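Local structure of Tll1590 protein (Thermosynechococcus elongatus, 6LDQ) at residues 32-40 against 200-211; 129-137 against 166-177. The protein is named a sucrose-phosphate synthase and carries a glycosyl transferase 4-like domain of the GT-B clan. All blocks are in the same frame, centred on the assembly; numbering follows the deposited sequence.

Overall arrangement
Both contacts belong to one alpha/beta domain with a Rossmann-like central sheet, of the kind found in the GT-B clan. Contact 2 joins two neighbouring parallel strands, 130-134 and 169-172, and both of its segments fall in the chain between the two halves of contact 1. Contact 1 pairs the early helix 32-42 with the late helix 200-216, which cross on one face of that sheet. The centres lie about 14 Å apart, yet the contacts touch: Met207 rests on Ile171, Tyr211 on Leu132, and Tyr32 OH probably hydrogen-bonds Thr134 OG1. Helix pair and strand pair thus form successive layers, tying an early helix to the last helix of the chain.

Contact 1: residues 32-40 against 200-211; sequences YVRQLGEAL and WEAIALQMGQLY
Trp200 lies across helix 32-42 with its indole wedged among Tyr32, Gln35, Leu36 and Ala39, a knob in a hole between two helices whose axes cross at -73° and approach to 8.4 Å. Gln35 CB sits squarely over one face, 3.6 Å from the centroid of the five-membered ring. At the far end of the indole, the edge of its six-membered ring turns toward the face of Tyr32 in an offset edge-to-face pair, planes 78° apart.

The tight part follows from small residues: Ala39 CB meets Ala204 CB at 3.6 Å, letting the backbones close in. Leu36 and Leu40 are knobs in the opposite sense. With CG anti to the backbone N, Leu36 carries CD1 to within 3.6 Å of Ile203 CG2, while Leu40 CD2 reaches Ala204 O at 3.6 Å. Beneath them, Tyr211 and Met207 continue toward the sheet, where the Tyr211 hydroxyl is hydrogen-bonded to His110.

The side of Gln35 and Glu201 faces solvent. Glu201 points away and adds little, but the Gln35 amide lies close over the indole face above Trp200 NE1, tilted 47° to the ring; OE1 is at a poor angle and NE2 is a second donor. Since no hydrogen bond crosses between the helices, apolar fit and aromatic contact account for the pairing, and the two tyrosine hydroxyls find their partners on the sheet.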
loop_
_atom_site.group_PDB
_atom_site.type_symbol
_atom_site.label_atom_id
_atom_site.label_comp_id
_atom_site.label_asym_id
_atom_site.label_seq_id
_atom_site.Cartn_x
_atom_site.Cartn_y
_atom_site.Cartn_z
ATOM N N TYR A 32 -2.169 -9.049 -4.800
ATOM C CA TYR A 32 -2.353 -8.874 -3.362
ATOM C C TYR A 32 -3.337 -7.756 -3.069
ATOM O O TYR A 32 -4.246 -7.914 -2.243
ATOM C CB TYR A 32 -1.008 -8.582 -2.688
ATOM C CG TYR A 32 -1.108 -8.367 -1.185
ATOM C CD1 TYR A 32 -1.044 -9.438 -0.308
ATOM C CD2 TYR A 32 -1.269 -7.090 -0.651
ATOM C CE1 TYR A 32 -1.135 -9.249 1.071
ATOM C CE2 TYR A 32 -1.372 -6.887 0.715
ATOM C CZ TYR A 32 -1.298 -7.971 1.573
ATOM O OH TYR A 32 -1.402 -7.767 2.936
ATOM N N VAL A 33 -3.170 -6.617 -3.740
ATOM C CA VAL A 33 -3.960 -5.438 -3.424
ATOM C C VAL A 33 -5.366 -5.558 -4.001
ATOM O O VAL A 33 -6.358 -5.285 -3.310
ATOM C CB VAL A 33 -3.234 -4.178 -3.925
ATOM C CG1 VAL A 33 -4.205 -3.047 -4.121
ATOM C CG2 VAL A 33 -2.164 -3.795 -2.919
ATOM N N ARG A 34 -5.472 -5.991 -5.260
ATOM C CA ARG A 34 -6.782 -6.145 -5.889
ATOM C C ARG A 34 -7.704 -7.019 -5.047
ATOM O O ARG A 34 -8.868 -6.674 -4.813
ATOM C CB ARG A 34 -6.631 -6.734 -7.291
ATOM C CG ARG A 34 -7.810 -6.420 -8.201
ATOM C CD ARG A 34 -8.588 -7.668 -8.568
ATOM N NE ARG A 34 -9.925 -7.353 -9.079
ATOM C CZ ARG A 34 -10.734 -8.248 -9.636
ATOM N NH1 ARG A 34 -10.342 -9.513 -9.745
ATOM N NH2 ARG A 34 -11.931 -7.888 -10.079
ATOM N N GLN A 35 -7.199 -8.157 -4.578
ATOM C CA GLN A 35 -8.066 -9.050 -3.824
ATOM C C GLN A 35 -8.349 -8.492 -2.439
ATOM O O GLN A 35 -9.486 -8.555 -1.964
ATOM C CB GLN A 35 -7.450 -10.441 -3.756
ATOM C CG GLN A 35 -7.424 -11.134 -5.116
ATOM C CD GLN A 35 -7.306 -12.635 -4.996
ATOM O OE1 GLN A 35 -8.304 -13.333 -4.805
ATOM N NE2 GLN A 35 -6.080 -13.144 -5.099
ATOM N N LEU A 36 -7.334 -7.920 -1.788
ATOM C CA LEU A 36 -7.533 -7.339 -0.463
ATOM C C LEU A 36 -8.623 -6.268 -0.480
ATOM O O LEU A 36 -9.595 -6.345 0.281
ATOM C CB LEU A 36 -6.215 -6.772 0.063
ATOM C CG LEU A 36 -6.251 -6.094 1.433
ATOM C CD1 LEU A 36 -6.522 -7.121 2.564
ATOM C CD2 LEU A 36 -4.979 -5.329 1.691
ATOM N N GLY A 37 -8.497 -5.276 -1.368
ATOM C CA GLY A 37 -9.431 -4.155 -1.352
ATOM C C GLY A 37 -10.874 -4.566 -1.597
ATOM O O GLY A 37 -11.798 -4.000 -1.004
ATOM N N GLU A 38 -11.087 -5.557 -2.468
ATOM C CA GLU A 38 -12.438 -6.055 -2.720
ATOM C C GLU A 38 -13.011 -6.762 -1.495
ATOM O O GLU A 38 -14.184 -6.565 -1.146
ATOM C CB GLU A 38 -12.434 -6.996 -3.923
ATOM C CG GLU A 38 -12.532 -6.270 -5.271
ATOM C CD GLU A 38 -11.799 -6.992 -6.385
ATOM O OE1 GLU A 38 -11.541 -8.205 -6.230
ATOM O OE2 GLU A 38 -11.493 -6.347 -7.423
ATOM N N ALA A 39 -12.211 -7.597 -0.829
ATOM C CA ALA A 39 -12.696 -8.206 0.407
ATOM C C ALA A 39 -12.892 -7.147 1.485
ATOM O O ALA A 39 -13.882 -7.181 2.226
ATOM C CB ALA A 39 -11.730 -9.302 0.872
ATOM N N LEU A 40 -11.989 -6.165 1.559
ATOM C CA LEU A 40 -12.164 -5.080 2.524
ATOM C C LEU A 40 -13.492 -4.362 2.309
ATOM O O LEU A 40 -14.237 -4.108 3.263
ATOM C CB LEU A 40 -11.007 -4.091 2.420
ATOM C CG LEU A 40 -9.695 -4.491 3.099
ATOM C CD1 LEU A 40 -8.574 -3.586 2.626
ATOM C CD2 LEU A 40 -9.852 -4.422 4.608
ATOM N N TRP A 200 -9.397 -14.453 1.354
ATOM C CA TRP A 200 -9.280 -12.998 1.409
ATOM C C TRP A 200 -10.282 -12.376 2.368
ATOM O O TRP A 200 -9.995 -11.333 2.962
ATOM C CB TRP A 200 -9.430 -12.429 -0.002
ATOM C CG TRP A 200 -8.225 -12.771 -0.761
ATOM C CD1 TRP A 200 -8.078 -13.771 -1.676
ATOM C CD2 TRP A 200 -6.941 -12.166 -0.609
ATOM N NE1 TRP A 200 -6.777 -13.803 -2.132
ATOM C CE2 TRP A 200 -6.060 -12.824 -1.492
ATOM C CE3 TRP A 200 -6.455 -11.111 0.170
ATOM C CZ2 TRP A 200 -4.720 -12.463 -1.615
ATOM C CZ3 TRP A 200 -5.111 -10.759 0.053
ATOM C CH2 TRP A 200 -4.266 -11.431 -0.834
ATOM N N GLU A 201 -11.446 -12.994 2.554
ATOM C CA GLU A 201 -12.314 -12.544 3.638
ATOM C C GLU A 201 -11.572 -12.562 4.976
ATOM O O GLU A 201 -11.592 -11.577 5.721
ATOM C CB GLU A 201 -13.571 -13.406 3.715
ATOM C CG GLU A 201 -14.540 -12.887 4.757
ATOM C CD GLU A 201 -15.740 -13.779 4.938
ATOM O OE1 GLU A 201 -15.875 -14.771 4.180
ATOM O OE2 GLU A 201 -16.541 -13.478 5.847
ATOM N N ALA A 202 -10.890 -13.673 5.293
ATOM C CA ALA A 202 -10.182 -13.731 6.571
ATOM C C ALA A 202 -9.123 -12.641 6.655
ATOM O O ALA A 202 -9.030 -11.925 7.658
ATOM C CB ALA A 202 -9.539 -15.106 6.784
ATOM N N ILE A 203 -8.315 -12.502 5.600
ATOM C CA ILE A 203 -7.252 -11.504 5.601
ATOM C C ILE A 203 -7.822 -10.109 5.834
ATOM O O ILE A 203 -7.336 -9.348 6.681
ATOM C CB ILE A 203 -6.456 -11.582 4.286
ATOM C CG1 ILE A 203 -5.544 -12.820 4.293
ATOM C CG2 ILE A 203 -5.671 -10.299 4.080
ATOM C CD1 ILE A 203 -5.307 -13.425 2.926
ATOM N N ALA A 204 -8.887 -9.772 5.108
ATOM C CA ALA A 204 -9.480 -8.445 5.215
ATOM C C ALA A 204 -9.996 -8.173 6.621
ATOM O O ALA A 204 -9.893 -7.047 7.121
ATOM C CB ALA A 204 -10.600 -8.302 4.180
ATOM N N LEU A 205 -10.561 -9.191 7.274
ATOM C CA LEU A 205 -11.026 -9.014 8.645
ATOM C C LEU A 205 -9.871 -8.690 9.581
ATOM O O LEU A 205 -9.996 -7.830 10.461
ATOM C CB LEU A 205 -11.748 -10.271 9.124
ATOM C CG LEU A 205 -13.112 -10.550 8.481
ATOM C CD1 LEU A 205 -13.675 -11.834 9.069
ATOM C CD2 LEU A 205 -14.082 -9.354 8.643
ATOM N N GLN A 206 -8.744 -9.381 9.421
ATOM C CA GLN A 206 -7.584 -9.067 10.253
ATOM C C GLN A 206 -7.021 -7.688 9.914
ATOM O O GLN A 206 -6.660 -6.919 10.813
ATOM C CB GLN A 206 -6.519 -10.159 10.094
ATOM C CG GLN A 206 -6.910 -11.483 10.775
ATOM C CD GLN A 206 -6.855 -11.372 12.279
ATOM O OE1 GLN A 206 -6.266 -10.436 12.821
ATOM N NE2 GLN A 206 -7.500 -12.309 12.968
ATOM N N MET A 207 -6.954 -7.350 8.626
ATOM C CA MET A 207 -6.486 -6.020 8.231
ATOM C C MET A 207 -7.430 -4.929 8.731
ATOM O O MET A 207 -6.990 -3.917 9.300
ATOM C CB MET A 207 -6.343 -5.943 6.714
ATOM C CG MET A 207 -5.217 -5.037 6.259
ATOM S SD MET A 207 -3.590 -5.751 6.598
ATOM C CE MET A 207 -3.530 -6.995 5.312
ATOM N N GLY A 208 -8.735 -5.114 8.506
ATOM C CA GLY A 208 -9.710 -4.171 9.023
ATOM C C GLY A 208 -9.508 -3.889 10.492
ATOM O O GLY A 208 -9.524 -2.733 10.919
ATOM N N GLN A 209 -9.286 -4.947 11.285
ATOM C CA GLN A 209 -9.085 -4.778 12.720
ATOM C C GLN A 209 -7.858 -3.922 13.005
ATOM O O GLN A 209 -7.874 -3.077 13.907
ATOM C CB GLN A 209 -8.959 -6.149 13.392
ATOM C CG GLN A 209 -8.090 -6.152 14.650
ATOM C CD GLN A 209 -8.808 -5.518 15.822
ATOM O OE1 GLN A 209 -10.038 -5.496 15.859
ATOM N NE2 GLN A 209 -8.053 -4.983 16.775
ATOM N N LEU A 210 -6.781 -4.122 12.247
ATOM C CA LEU A 210 -5.608 -3.278 12.425
ATOM C C LEU A 210 -5.945 -1.823 12.127
ATOM O O LEU A 210 -5.650 -0.926 12.931
ATOM C CB LEU A 210 -4.465 -3.773 11.535
ATOM C CG LEU A 210 -3.399 -4.562 12.306
ATOM C CD1 LEU A 210 -2.536 -3.578 13.057
ATOM C CD2 LEU A 210 -4.015 -5.594 13.284
ATOM N N TYR A 211 -6.606 -1.580 10.990
ATOM C CA TYR A 211 -7.038 -0.228 10.645
ATOM C C TYR A 211 -7.746 0.428 11.826
ATOM O O TYR A 211 -7.378 1.523 12.267
ATOM C CB TYR A 211 -7.969 -0.271 9.426
ATOM C CG TYR A 211 -7.351 -0.756 8.117
ATOM C CD1 TYR A 211 -5.990 -1.076 8.022
ATOM C CD2 TYR A 211 -8.135 -0.892 6.977
ATOM C CE1 TYR A 211 -5.444 -1.525 6.832
ATOM C CE2 TYR A 211 -7.613 -1.335 5.787
ATOM C CZ TYR A 211 -6.254 -1.646 5.713
ATOM O OH TYR A 211 -5.744 -2.089 4.516
#

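Contact 2: residues 129-137 against 166-177; sequences FQWLHTYHS and NADCVIVTSPQE
Trp131 turns one face of its indole to Ala167, whose CB stands 3.9 Å from the centroid of the six-membered ring, a CH-pi contact offset toward the rim. A first torsion of 177° swings the indole away from its own amide nitrogen and beside the turn that leads into strand 169-172, and its NE1 hydrogen-bonds Thr111. One residue further on, Asp168 OD2 takes the Trp131 N-H through its anti lone pair, at 2.7 Å and 175°, while Asp168 N returns a bond to Trp131 O.

From here the strands run parallel, held by ladder bonds such as His133 N to Cys169 O and Ile171 N to His133 O. Side chains alternate: Leu132, Cys169 and Ile171 lie under helix 200-216, sharing their face with Thr134, whose OG1 turns to Tyr32 and His110. The Leu132 and Ile171 side chains cross obliquely, CD2 to CD1 4.0 Å. His133 and Val170 occupy the other face, His133 beside a thiocyanate ion.

Beyond the strands, the Tyr135 ring presents its edge to Glu177 CB, ring and carboxylate planes 67° apart. Glu177 OE1 receives Ser137 N (3.3 Å) from above the carboxylate plane and two waters besides. One water also binds Tyr135 O and Thr173; the other joins Thr173 OG1 to His136 ND1. Two carboxylates thus bracket the strand pair, each accepting a backbone N-H; the three donors around Glu177 OE1 would probably favour its ionised form.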
loop_
_atom_site.group_PDB
_atom_site.type_symbol
_atom_site.label_atom_id
_atom_site.label_comp_id
_atom_site.label_asym_id
_atom_site.label_seq_id
_atom_site.Cartn_x
_atom_site.Cartn_y
_atom_site.Cartn_z
ATOM N N PHE A 129 -1.504 10.876 7.955
ATOM C CA PHE A 129 -2.425 9.776 7.731
ATOM C C PHE A 129 -1.894 8.541 8.443
ATOM O O PHE A 129 -0.722 8.476 8.827
ATOM C CB PHE A 129 -2.633 9.503 6.228
ATOM C CG PHE A 129 -1.360 9.222 5.462
ATOM C CD1 PHE A 129 -0.624 10.253 4.912
ATOM C CD2 PHE A 129 -0.916 7.919 5.277
ATOM C CE1 PHE A 129 0.566 10.000 4.197
ATOM C CE2 PHE A 129 0.254 7.656 4.556
ATOM C CZ PHE A 129 0.996 8.708 4.012
ATOM N N GLN A 130 -2.778 7.563 8.638
ATOM C CA GLN A 130 -2.363 6.266 9.155
ATOM C C GLN A 130 -1.761 5.475 8.006
ATOM O O GLN A 130 -2.441 5.213 7.013
ATOM C CB GLN A 130 -3.546 5.515 9.764
ATOM C CG GLN A 130 -4.358 6.331 10.757
ATOM C CD GLN A 130 -3.501 6.937 11.847
ATOM O OE1 GLN A 130 -2.675 6.252 12.448
ATOM N NE2 GLN A 130 -3.684 8.231 12.098
ATOM N N TRP A 131 -0.489 5.099 8.131
ATOM C CA TRP A 131 0.245 4.468 7.041
ATOM C C TRP A 131 0.569 3.031 7.430
ATOM O O TRP A 131 1.316 2.794 8.386
ATOM C CB TRP A 131 1.518 5.255 6.719
ATOM C CG TRP A 131 2.378 4.650 5.647
ATOM C CD1 TRP A 131 1.977 3.835 4.628
ATOM C CD2 TRP A 131 3.792 4.831 5.482
ATOM N NE1 TRP A 131 3.055 3.483 3.849
ATOM C CE2 TRP A 131 4.180 4.087 4.350
ATOM C CE3 TRP A 131 4.768 5.546 6.184
ATOM C CZ2 TRP A 131 5.505 4.039 3.902
ATOM C CZ3 TRP A 131 6.097 5.477 5.739
ATOM C CH2 TRP A 131 6.437 4.728 4.621
ATOM N N LEU A 132 -0.005 2.077 6.705
ATOM C CA LEU A 132 0.346 0.677 6.876
ATOM C C LEU A 132 1.082 0.197 5.641
ATOM O O LEU A 132 0.782 0.613 4.522
ATOM C CB LEU A 132 -0.876 -0.212 7.084
ATOM C CG LEU A 132 -1.632 0.036 8.379
ATOM C CD1 LEU A 132 -2.776 0.967 8.038
ATOM C CD2 LEU A 132 -2.112 -1.270 9.004
ATOM N N HIS A 133 2.021 -0.716 5.845
ATOM C CA HIS A 133 2.771 -1.239 4.721
ATOM C C HIS A 133 2.887 -2.747 4.824
ATOM O O HIS A 133 3.217 -3.278 5.887
ATOM C CB HIS A 133 4.152 -0.622 4.629
ATOM C CG HIS A 133 4.816 -0.961 3.346
ATOM N ND1 HIS A 133 4.850 -0.102 2.277
ATOM C CD2 HIS A 133 5.332 -2.126 2.906
ATOM C CE1 HIS A 133 5.453 -0.695 1.261
ATOM N NE2 HIS A 133 5.768 -1.921 1.623
ATOM N N THR A 134 2.607 -3.428 3.721
ATOM C CA THR A 134 2.828 -4.859 3.603
ATOM C C THR A 134 4.183 -5.136 2.940
ATOM O O THR A 134 4.437 -4.684 1.819
ATOM C CB THR A 134 1.707 -5.514 2.812
ATOM O OG1 THR A 134 0.472 -5.398 3.561
ATOM C CG2 THR A 134 2.052 -6.977 2.580
ATOM N N TYR A 135 5.014 -5.907 3.630
ATOM C CA TYR A 135 6.334 -6.334 3.174
ATOM C C TYR A 135 6.241 -7.555 2.266
ATOM O O TYR A 135 5.415 -8.437 2.485
ATOM C CB TYR A 135 7.212 -6.730 4.366
ATOM C CG TYR A 135 8.506 -7.346 3.879
ATOM C CD1 TYR A 135 9.382 -6.583 3.165
ATOM C CD2 TYR A 135 8.813 -8.683 4.048
ATOM C CE1 TYR A 135 10.560 -7.047 2.667
ATOM C CE2 TYR A 135 10.039 -9.190 3.544
ATOM C CZ TYR A 135 10.888 -8.332 2.845
ATOM O OH TYR A 135 12.079 -8.711 2.290
ATOM N N HIS A 136 7.119 -7.627 1.257
ATOM C CA HIS A 136 7.323 -8.888 0.548
ATOM C C HIS A 136 8.788 -9.056 0.178
ATOM O O HIS A 136 9.457 -8.097 -0.216
ATOM C CB HIS A 136 6.520 -9.037 -0.748
ATOM C CG HIS A 136 5.078 -8.674 -0.622
ATOM N ND1 HIS A 136 4.127 -9.549 -0.132
ATOM C CD2 HIS A 136 4.423 -7.525 -0.912
ATOM C CE1 HIS A 136 2.945 -8.955 -0.139
ATOM N NE2 HIS A 136 3.096 -7.722 -0.600
ATOM N N SER A 137 9.256 -10.291 0.260
ATOM C CA SER A 137 10.594 -10.629 -0.197
ATOM C C SER A 137 10.598 -10.935 -1.693
ATOM O O SER A 137 10.052 -11.958 -2.118
ATOM C CB SER A 137 11.133 -11.814 0.592
ATOM O OG SER A 137 11.501 -11.423 1.900
ATOM N N ASN A 166 9.065 4.712 10.014
ATOM C CA ASN A 166 8.080 5.782 9.993
ATOM C C ASN A 166 6.653 5.321 9.751
ATOM O O ASN A 166 5.725 6.101 10.005
ATOM C CB ASN A 166 8.449 6.823 8.923
ATOM C CG ASN A 166 9.652 7.643 9.312
ATOM O OD1 ASN A 166 9.520 8.687 9.952
ATOM N ND2 ASN A 166 10.841 7.180 8.922
ATOM N N ALA A 167 6.444 4.105 9.261
ATOM C CA ALA A 167 5.087 3.609 9.086
ATOM C C ALA A 167 4.489 3.232 10.436
ATOM O O ALA A 167 5.195 2.851 11.373
ATOM C CB ALA A 167 5.074 2.406 8.144
ATOM N N ASP A 168 3.166 3.347 10.537
ATOM C CA ASP A 168 2.525 2.968 11.789
ATOM C C ASP A 168 2.569 1.463 11.992
ATOM O O ASP A 168 2.755 0.994 13.120
ATOM C CB ASP A 168 1.094 3.495 11.827
ATOM C CG ASP A 168 1.051 4.985 11.670
ATOM O OD1 ASP A 168 1.449 5.692 12.621
ATOM O OD2 ASP A 168 0.691 5.452 10.574
ATOM N N CYS A 169 2.425 0.689 10.919
ATOM C CA CYS A 169 2.525 -0.756 11.055
ATOM C C CYS A 169 2.955 -1.408 9.749
ATOM O O CYS A 169 2.423 -1.091 8.684
ATOM C CB CYS A 169 1.202 -1.371 11.517
ATOM S SG CYS A 169 1.299 -3.144 11.645
ATOM N N VAL A 170 3.885 -2.361 9.850
ATOM C CA VAL A 170 4.359 -3.111 8.694
ATOM C C VAL A 170 3.880 -4.555 8.788
ATOM O O VAL A 170 4.172 -5.246 9.769
ATOM C CB VAL A 170 5.888 -3.060 8.575
ATOM C CG1 VAL A 170 6.322 -3.959 7.437
ATOM C CG2 VAL A 170 6.332 -1.642 8.347
ATOM N N ILE A 171 3.199 -5.019 7.751
ATOM C CA ILE A 171 2.623 -6.357 7.708
ATOM C C ILE A 171 3.604 -7.311 7.027
ATOM O O ILE A 171 4.142 -7.015 5.950
ATOM C CB ILE A 171 1.258 -6.327 6.987
ATOM C CG1 ILE A 171 0.229 -5.628 7.886
ATOM C CG2 ILE A 171 0.794 -7.748 6.653
ATOM C CD1 ILE A 171 -0.518 -4.487 7.247
ATOM N N VAL A 172 3.891 -8.433 7.690
ATOM C CA VAL A 172 4.673 -9.520 7.111
ATOM C C VAL A 172 3.738 -10.682 6.821
ATOM O O VAL A 172 2.732 -10.879 7.516
ATOM C CB VAL A 172 5.811 -9.952 8.056
ATOM C CG1 VAL A 172 6.880 -8.864 8.123
ATOM C CG2 VAL A 172 5.255 -10.237 9.441
ATOM N N THR A 173 4.057 -11.458 5.796
ATOM C CA THR A 173 3.145 -12.515 5.370
ATOM C C THR A 173 3.600 -13.907 5.780
ATOM O O THR A 173 2.902 -14.878 5.489
ATOM C CB THR A 173 2.918 -12.463 3.849
ATOM O OG1 THR A 173 4.093 -12.892 3.158
ATOM C CG2 THR A 173 2.568 -11.052 3.404
ATOM N N SER A 174 4.736 -14.033 6.460
ATOM C CA SER A 174 5.170 -15.323 6.977
ATOM C C SER A 174 6.246 -15.076 8.017
ATOM O O SER A 174 6.917 -14.038 7.974
ATOM C CB SER A 174 5.710 -16.225 5.860
ATOM O OG SER A 174 6.835 -15.639 5.235
ATOM N N PRO A 175 6.424 -15.985 8.970
ATOM C CA PRO A 175 7.536 -15.817 9.913
ATOM C C PRO A 175 8.878 -15.732 9.220
ATOM O O PRO A 175 9.749 -14.980 9.671
ATOM C CB PRO A 175 7.419 -17.063 10.795
ATOM C CG PRO A 175 5.945 -17.349 10.775
ATOM C CD PRO A 175 5.568 -17.126 9.346
ATOM N N GLN A 176 9.056 -16.460 8.118
ATOM C CA GLN A 176 10.357 -16.487 7.461
ATOM C C GLN A 176 10.730 -15.104 6.941
ATOM O O GLN A 176 11.880 -14.670 7.079
ATOM C CB GLN A 176 10.345 -17.534 6.345
ATOM C CG GLN A 176 11.637 -17.677 5.564
ATOM C CD GLN A 176 12.874 -17.722 6.453
ATOM O OE1 GLN A 176 12.901 -18.401 7.486
ATOM N NE2 GLN A 176 13.897 -16.966 6.062
ATOM N N GLU A 177 9.759 -14.371 6.381
ATOM C CA GLU A 177 10.050 -13.011 5.927
ATOM C C GLU A 177 10.218 -12.048 7.100
ATOM O O GLU A 177 11.022 -11.113 7.016
ATOM C CB GLU A 177 8.963 -12.544 4.950
ATOM C CG GLU A 177 8.786 -13.541 3.793
ATOM C CD GLU A 177 8.216 -12.950 2.499
ATOM O OE1 GLU A 177 7.543 -11.890 2.516
ATOM O OE2 GLU A 177 8.431 -13.585 1.441
HETATM O O HOH W 1 5.914 -10.826 4.089
HETATM O O HOH W 2 4.925 -12.221 0.800
#